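Local atomic coordinates of endo-beta-1,4-xylanase Xyn10C (Pseudomonas cellulosa, PDB entry 1GNY), a protein that cleaves internal linkages of the xylan backbone to release xylooligosaccharides, and carries an N-terminal family 15 carbohydrate-binding module, the part described here, that binds xylan. Residues Glu6-Met9 with Ala10-Trp13; Phe119-Thr122 with Ala123-Val126. All coordinates share one frame; numbering follows the deposited sequence.

Contact 1 of 2, residues Glu6-Met9 with Ala10-Trp13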
ATOM      1  N   GLU A   6       0.961  -2.802  13.791  1.00 16.55           N
ATOM      2  CA  GLU A   6       0.357  -3.929  13.039  1.00 17.47           C
ATOM      3  C   GLU A   6      -1.014  -3.469  12.588  1.00 16.61           C
ATOM      4  O   GLU A   6      -1.878  -3.205  13.412  1.00 17.68           O
ATOM      5  CB  GLU A   6       0.247  -5.190  13.893  1.00 18.00           C
ATOM      6  CG  GLU A   6       1.619  -5.671  14.320  1.00 21.54           C
ATOM      7  CD  GLU A   6       1.595  -6.993  15.048  1.00 29.40           C
ATOM      8  OE1 GLU A   6       0.487  -7.471  15.391  1.00 35.04           O
ATOM      9  OE2 GLU A   6       2.696  -7.536  15.272  1.00 33.86           O
ATOM     10  N   VAL A   7      -1.218  -3.377  11.281  1.00 14.22           N
ATOM     11  CA  VAL A   7      -2.465  -2.851  10.719  1.00 14.22           C
ATOM     12  C   VAL A   7      -3.608  -3.880  10.749  1.00 13.87           C
ATOM     13  O   VAL A   7      -3.438  -5.066  10.389  1.00 14.03           O
ATOM     14  CB  VAL A   7      -2.232  -2.351   9.256  1.00 13.56           C
ATOM     15  CG1 VAL A   7      -3.530  -1.888   8.545  1.00 14.52           C
ATOM     16  CG2 VAL A   7      -1.184  -1.238   9.220  1.00 14.29           C
ATOM     17  N   ASP A   8      -4.780  -3.413  11.173  1.00 13.63           N
ATOM     18  CA  ASP A   8      -6.001  -4.236  11.187  1.00 14.64           C
ATOM     19  C   ASP A   8      -6.378  -4.625   9.751  1.00 14.08           C
ATOM     20  O   ASP A   8      -6.508  -3.757   8.891  1.00 13.90           O
ATOM     21  CB  ASP A   8      -7.140  -3.432  11.841  1.00 14.64           C
ATOM     22  CG  ASP A   8      -8.366  -4.246  12.136  1.00 18.12           C
ATOM     23  OD1 ASP A   8      -8.464  -5.423  11.761  1.00 17.62           O
ATOM     24  OD2 ASP A   8      -9.279  -3.727  12.803  1.00 20.06           O
ATOM     25  N   MET A   9      -6.510  -5.926   9.528  1.00 13.88           N
ATOM     26  CA  MET A   9      -6.837  -6.492   8.213  1.00 13.92           C
ATOM     27  C   MET A   9      -8.301  -6.884   8.067  1.00 14.42           C
ATOM     28  O   MET A   9      -8.692  -7.429   7.030  1.00 15.11           O
ATOM     29  CB  MET A   9      -5.932  -7.673   7.874  1.00 14.75           C
ATOM     30  CG  MET A   9      -4.432  -7.342   7.905  1.00 14.28           C
ATOM     31  SD  MET A   9      -3.940  -5.975   6.831  1.00 13.67           S
ATOM     32  CE  MET A   9      -4.472  -6.567   5.229  1.00 15.69           C
ATOM     33  N   ALA A  10      -9.094  -6.634   9.107  1.00 14.57           N
ATOM     34  CA  ALA A  10     -10.551  -6.942   9.089  1.00 15.79           C
ATOM     35  C   ALA A  10     -11.483  -5.727   9.099  1.00 16.10           C
ATOM     36  O   ALA A  10     -12.715  -5.891   8.969  1.00 16.93           O
ATOM     37  CB  ALA A  10     -10.908  -7.838  10.277  1.00 16.22           C
ATOM     38  N   ASN A  11     -10.913  -4.537   9.287  1.00 16.88           N
ATOM     39  CA  ASN A  11     -11.647  -3.267   9.317  1.00 17.21           C
ATOM     40  C   ASN A  11     -10.777  -2.143   8.804  1.00 15.51           C
ATOM     41  O   ASN A  11      -9.551  -2.238   8.819  1.00 15.96           O
ATOM     42  CB  ASN A  11     -11.999  -2.878  10.759  1.00 17.75           C
ATOM     43  CG  ASN A  11     -12.716  -3.975  11.514  1.00 21.89           C
ATOM     44  OD1 ASN A  11     -13.944  -4.109  11.419  1.00 22.69           O
ATOM     45  ND2 ASN A  11     -11.954  -4.759  12.292  1.00 24.53           N
ATOM     46  N   GLY A  12     -11.424  -1.077   8.365  1.00 15.73           N
ATOM     47  CA  GLY A  12     -10.725   0.137   8.019  1.00 15.05           C
ATOM     48  C   GLY A  12     -10.131   0.253   6.627  1.00 14.60           C
ATOM     49  O   GLY A  12      -9.556   1.293   6.310  1.00 15.12           O
ATOM     50  N   TRP A  13     -10.289  -0.766   5.799  1.00 13.50           N
ATOM     51  CA  TRP A  13      -9.784  -0.683   4.431  1.00 12.88           C
ATOM     52  C   TRP A  13     -10.848  -0.204   3.440  1.00 14.30           C
ATOM     53  O   TRP A  13     -12.050  -0.376   3.649  1.00 15.10           O
ATOM     54  CB  TRP A  13      -9.227  -2.014   3.965  1.00 13.69           C
ATOM     55  CG  TRP A  13      -7.897  -2.432   4.590  1.00 12.30           C
ATOM     56  CD1 TRP A  13      -7.684  -2.944   5.843  1.00 12.63           C
ATOM     57  CD2 TRP A  13      -6.629  -2.433   3.939  1.00 12.66           C
ATOM     58  NE1 TRP A  13      -6.356  -3.257   6.011  1.00 13.64           N
ATOM     59  CE2 TRP A  13      -5.682  -2.948   4.853  1.00 13.18           C
ATOM     60  CE3 TRP A  13      -6.186  -2.041   2.655  1.00 13.50           C
ATOM     61  CZ2 TRP A  13      -4.346  -3.080   4.532  1.00 15.05           C
ATOM     62  CZ3 TRP A  13      -4.886  -2.198   2.330  1.00 12.49           C
ATOM     63  CH2 TRP A  13      -3.957  -2.707   3.266  1.00 13.78           C
TER
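An Asx turn headed by D8 shapes the loop between the first two strands of this xylan-binding module: its carboxylate OD1 accepts the backbone N-H of A10, two residues on, at 3.0 Å. The bond is fairly straight (163°), yet A10 N approaches from above the carboxylate plane. CG of D8 stands anti to the backbone N (chi1 -170°), which carries the carboxylate forward along the chain to meet what follows. Its other oxygen, OD2, takes the amide N-H of N11, with ND2 2.9 Å away on the syn side but tilted out of the carboxylate plane; the two flat groups are turned 67° against each other. Aspartate suits this place because a short side chain with two acceptors can serve both donors at once, and asparagine supplies one of them.

The backbone of D8 is held as well. Its carbonyl O lies at the edge of the W13 indole, near the ring plane, and accepts NE1 at 2.9 Å in a bent bond. This gives the one polar atom of a buried side chain its partner. M9, folded back by bends at chi2 and chi3, brings CE obliquely to within 3.6 Å of W13 CZ2, and its SD makes an oblique Met-aromatic contact with the five-membered part of the ring. CG1 of V7 sits 4.0 Å from W13 NE1.

W13 reaches inward to V33 of strand 32-36, A44 and F46 of strand 42-48 and V145 of strand 139-149, so the loop is anchored between the two large sheets.

Contact 2 of 2, residues Phe119-Thr122 with Ala123-Val126; sequences FNQT and ARDV
Q121, A123 and V126 carry this turn, which leads from the short strand 120-121 into strand 126-133 of the beta-jelly-roll module. Its centre is a two-point grip in which the side-chain amide of Q121 pairs with the backbone of R124, much as the N-H and C=O of one residue pair with those of its partner in a hydrogen-bonded antiparallel pair. OE1 accepts the N-H of R124 at 2.9 Å, in the carbonyl plane and on a lone pair. NE2 returns the favour to the R124 carbonyl O at 2.8 Å, through a nearly straight bond (168°) with the acceptor close to the plane of the amide. Two bonds to one residue fix the rotation of the amide about its last torsion.

Glutamine is well chosen here, since it offers an acceptor and a donor side by side on an arm long enough to bridge the bend. The arm is curled: CG stands between the backbone N and the carbonyl carbon (chi1 59°), and a further bend at chi2 swings the amide over toward R124. NE2 has a second partner in T52 OG1, which ties the turn to strand 52-53, the neighbour of 120-121.

A123 lies at the bend itself, where the small methyl fits beside the glutamine: its CB is 4.1 Å from OE1 of Q121. The side chain of R124 leads away to the carbonyl of K83, beyond strand 75-82.

Past the bend the character becomes apolar. V126 is buried, and its branched apolar side chain can present one methyl to each neighbour: CG2 lies 4.0 Å from Q121 NE2, while CG1 meets F119 at the edge of the ring, near its plane, 3.8 Å from CE1.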
ATOM      1  N   PHE A 119       6.030  13.958   6.277  1.00 17.63           N
ATOM      2  CA  PHE A 119       5.359  12.864   7.026  1.00 16.77           C
ATOM      3  C   PHE A 119       5.510  12.941   8.568  1.00 17.31           C
ATOM      4  O   PHE A 119       4.955  12.077   9.290  1.00 16.25           O
ATOM      5  CB  PHE A 119       5.727  11.489   6.490  1.00 16.93           C
ATOM      6  CG  PHE A 119       5.081  11.151   5.164  1.00 14.78           C
ATOM      7  CD1 PHE A 119       3.781  10.684   5.124  1.00 15.71           C
ATOM      8  CD2 PHE A 119       5.793  11.227   3.972  1.00 14.31           C
ATOM      9  CE1 PHE A 119       3.173  10.366   3.930  1.00 15.07           C
ATOM     10  CE2 PHE A 119       5.179  10.916   2.765  1.00 13.34           C
ATOM     11  CZ  PHE A 119       3.888  10.477   2.732  1.00 16.40           C
ATOM     12  N   ASN A 120       6.248  13.954   9.052  1.00 17.36           N
ATOM     13  CA  ASN A 120       6.304  14.289  10.495  1.00 17.33           C
ATOM     14  C   ASN A 120       5.425  15.525  10.690  1.00 17.67           C
ATOM     15  O   ASN A 120       5.847  16.617  10.361  1.00 17.55           O
ATOM     16  CB  ASN A 120       7.742  14.521  10.984  1.00 17.86           C
ATOM     17  CG  ASN A 120       8.561  13.235  11.008  1.00 19.08           C
ATOM     18  OD1 ASN A 120       8.050  12.141  10.688  1.00 16.58           O
ATOM     19  ND2 ASN A 120       9.850  13.353  11.357  1.00 19.62           N
ATOM     20  N   GLN A 121       4.197  15.313  11.176  1.00 17.27           N
ATOM     21  CA  GLN A 121       3.115  16.315  11.135  1.00 18.39           C
ATOM     22  C   GLN A 121       1.934  15.923  11.988  1.00 18.42           C
ATOM     23  O   GLN A 121       1.766  14.745  12.319  1.00 20.10           O
ATOM     24  CB  GLN A 121       2.647  16.556   9.683  1.00 18.27           C
ATOM     25  CG  GLN A 121       2.110  15.319   8.941  1.00 19.09           C
ATOM     26  CD  GLN A 121       0.628  15.097   9.119  1.00 19.09           C
ATOM     27  OE1 GLN A 121      -0.181  16.017   8.947  1.00 19.67           O
ATOM     28  NE2 GLN A 121       0.254  13.854   9.462  1.00 18.79           N
ATOM     29  N   THR A 122       1.102  16.917  12.317  1.00 20.00           N
ATOM     30  CA  THR A 122      -0.065  16.718  13.212  1.00 20.33           C
ATOM     31  C   THR A 122      -1.455  16.934  12.617  1.00 21.16           C
ATOM     32  O   THR A 122      -2.449  16.441  13.166  1.00 22.15           O
ATOM     33  CB  THR A 122       0.028  17.657  14.441  1.00 19.81           C
ATOM     34  OG1 THR A 122       0.129  19.010  13.989  1.00 22.28           O
ATOM     35  CG2 THR A 122       1.294  17.403  15.261  1.00 20.76           C
ATOM     36  N   ALA A 123      -1.514  17.678  11.528  1.00 20.90           N
ATOM     37  CA  ALA A 123      -2.780  18.106  10.913  1.00 21.45           C
ATOM     38  C   ALA A 123      -3.654  17.030  10.243  1.00 21.50           C
ATOM     39  O   ALA A 123      -4.879  17.073  10.323  1.00 21.49           O
ATOM     40  CB  ALA A 123      -2.479  19.220   9.902  1.00 21.65           C
ATOM     41  N   ARG A 124      -3.027  16.079   9.571  1.00 21.15           N
ATOM     42  CA  ARG A 124      -3.775  15.143   8.707  1.00 21.19           C
ATOM     43  C   ARG A 124      -3.571  13.670   8.997  1.00 19.83           C
ATOM     44  O   ARG A 124      -2.517  13.262   9.457  1.00 18.91           O
ATOM     45  CB  ARG A 124      -3.350  15.392   7.270  1.00 22.38           C
ATOM     46  CG  ARG A 124      -3.606  16.817   6.809  1.00 24.96           C
ATOM     47  CD  ARG A 124      -3.108  17.099   5.396  1.00 30.52           C
ATOM     48  NE  ARG A 124      -3.376  18.466   4.945  1.00 32.47           N
ATOM     49  CZ  ARG A 124      -4.572  18.977   4.640  1.00 37.89           C
ATOM     50  NH1 ARG A 124      -5.688  18.238   4.691  1.00 39.96           N
ATOM     51  NH2 ARG A 124      -4.661  20.251   4.237  1.00 38.68           N
ATOM     52  N   ASP A 125      -4.595  12.880   8.700  1.00 19.04           N
ATOM     53  CA  ASP A 125      -4.431  11.435   8.683  1.00 18.27           C
ATOM     54  C   ASP A 125      -3.597  11.167   7.419  1.00 17.33           C
ATOM     55  O   ASP A 125      -3.574  11.980   6.485  1.00 17.87           O
ATOM     56  CB  ASP A 125      -5.755  10.703   8.536  1.00 18.36           C
ATOM     57  CG  ASP A 125      -6.673  10.838   9.748  1.00 22.83           C
ATOM     58  OD1 ASP A 125      -6.187  10.955  10.896  1.00 19.31           O
ATOM     59  OD2 ASP A 125      -7.935  10.768   9.618  1.00 26.41           O
ATOM     60  N   VAL A 126      -2.917  10.038   7.429  1.00 15.83           N
ATOM     61  CA  VAL A 126      -2.090   9.621   6.281  1.00 15.07           C
ATOM     62  C   VAL A 126      -2.734   8.378   5.678  1.00 15.26           C
ATOM     63  O   VAL A 126      -2.928   7.360   6.374  1.00 16.43           O
ATOM     64  CB  VAL A 126      -0.656   9.373   6.701  1.00 14.42           C
ATOM     65  CG1 VAL A 126       0.180   8.763   5.571  1.00 14.35           C
ATOM     66  CG2 VAL A 126      -0.029  10.685   7.119  1.00 14.31           C
TER

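Overall arrangement
From the N terminus, strand 2-6 runs straight into contact 1, a loop that turns the chain toward strand 14-17 and so passes it from the six-stranded sheet to the edge of the five-stranded one. Contact 2 comes much later, turning the chain from 120-121, paired with strand 52-53, into strand 126-133 of the five-stranded sheet. The two are in series: each closes its own local turn, and neither nests in nor crosses the other. The centres of contact 1 and contact 2 lie about 19 Å apart, and the two do not touch. Strand 42-48 links their surroundings, since contact 1 packs on it and I48, at its far end, makes a backbone hydrogen bond with V126.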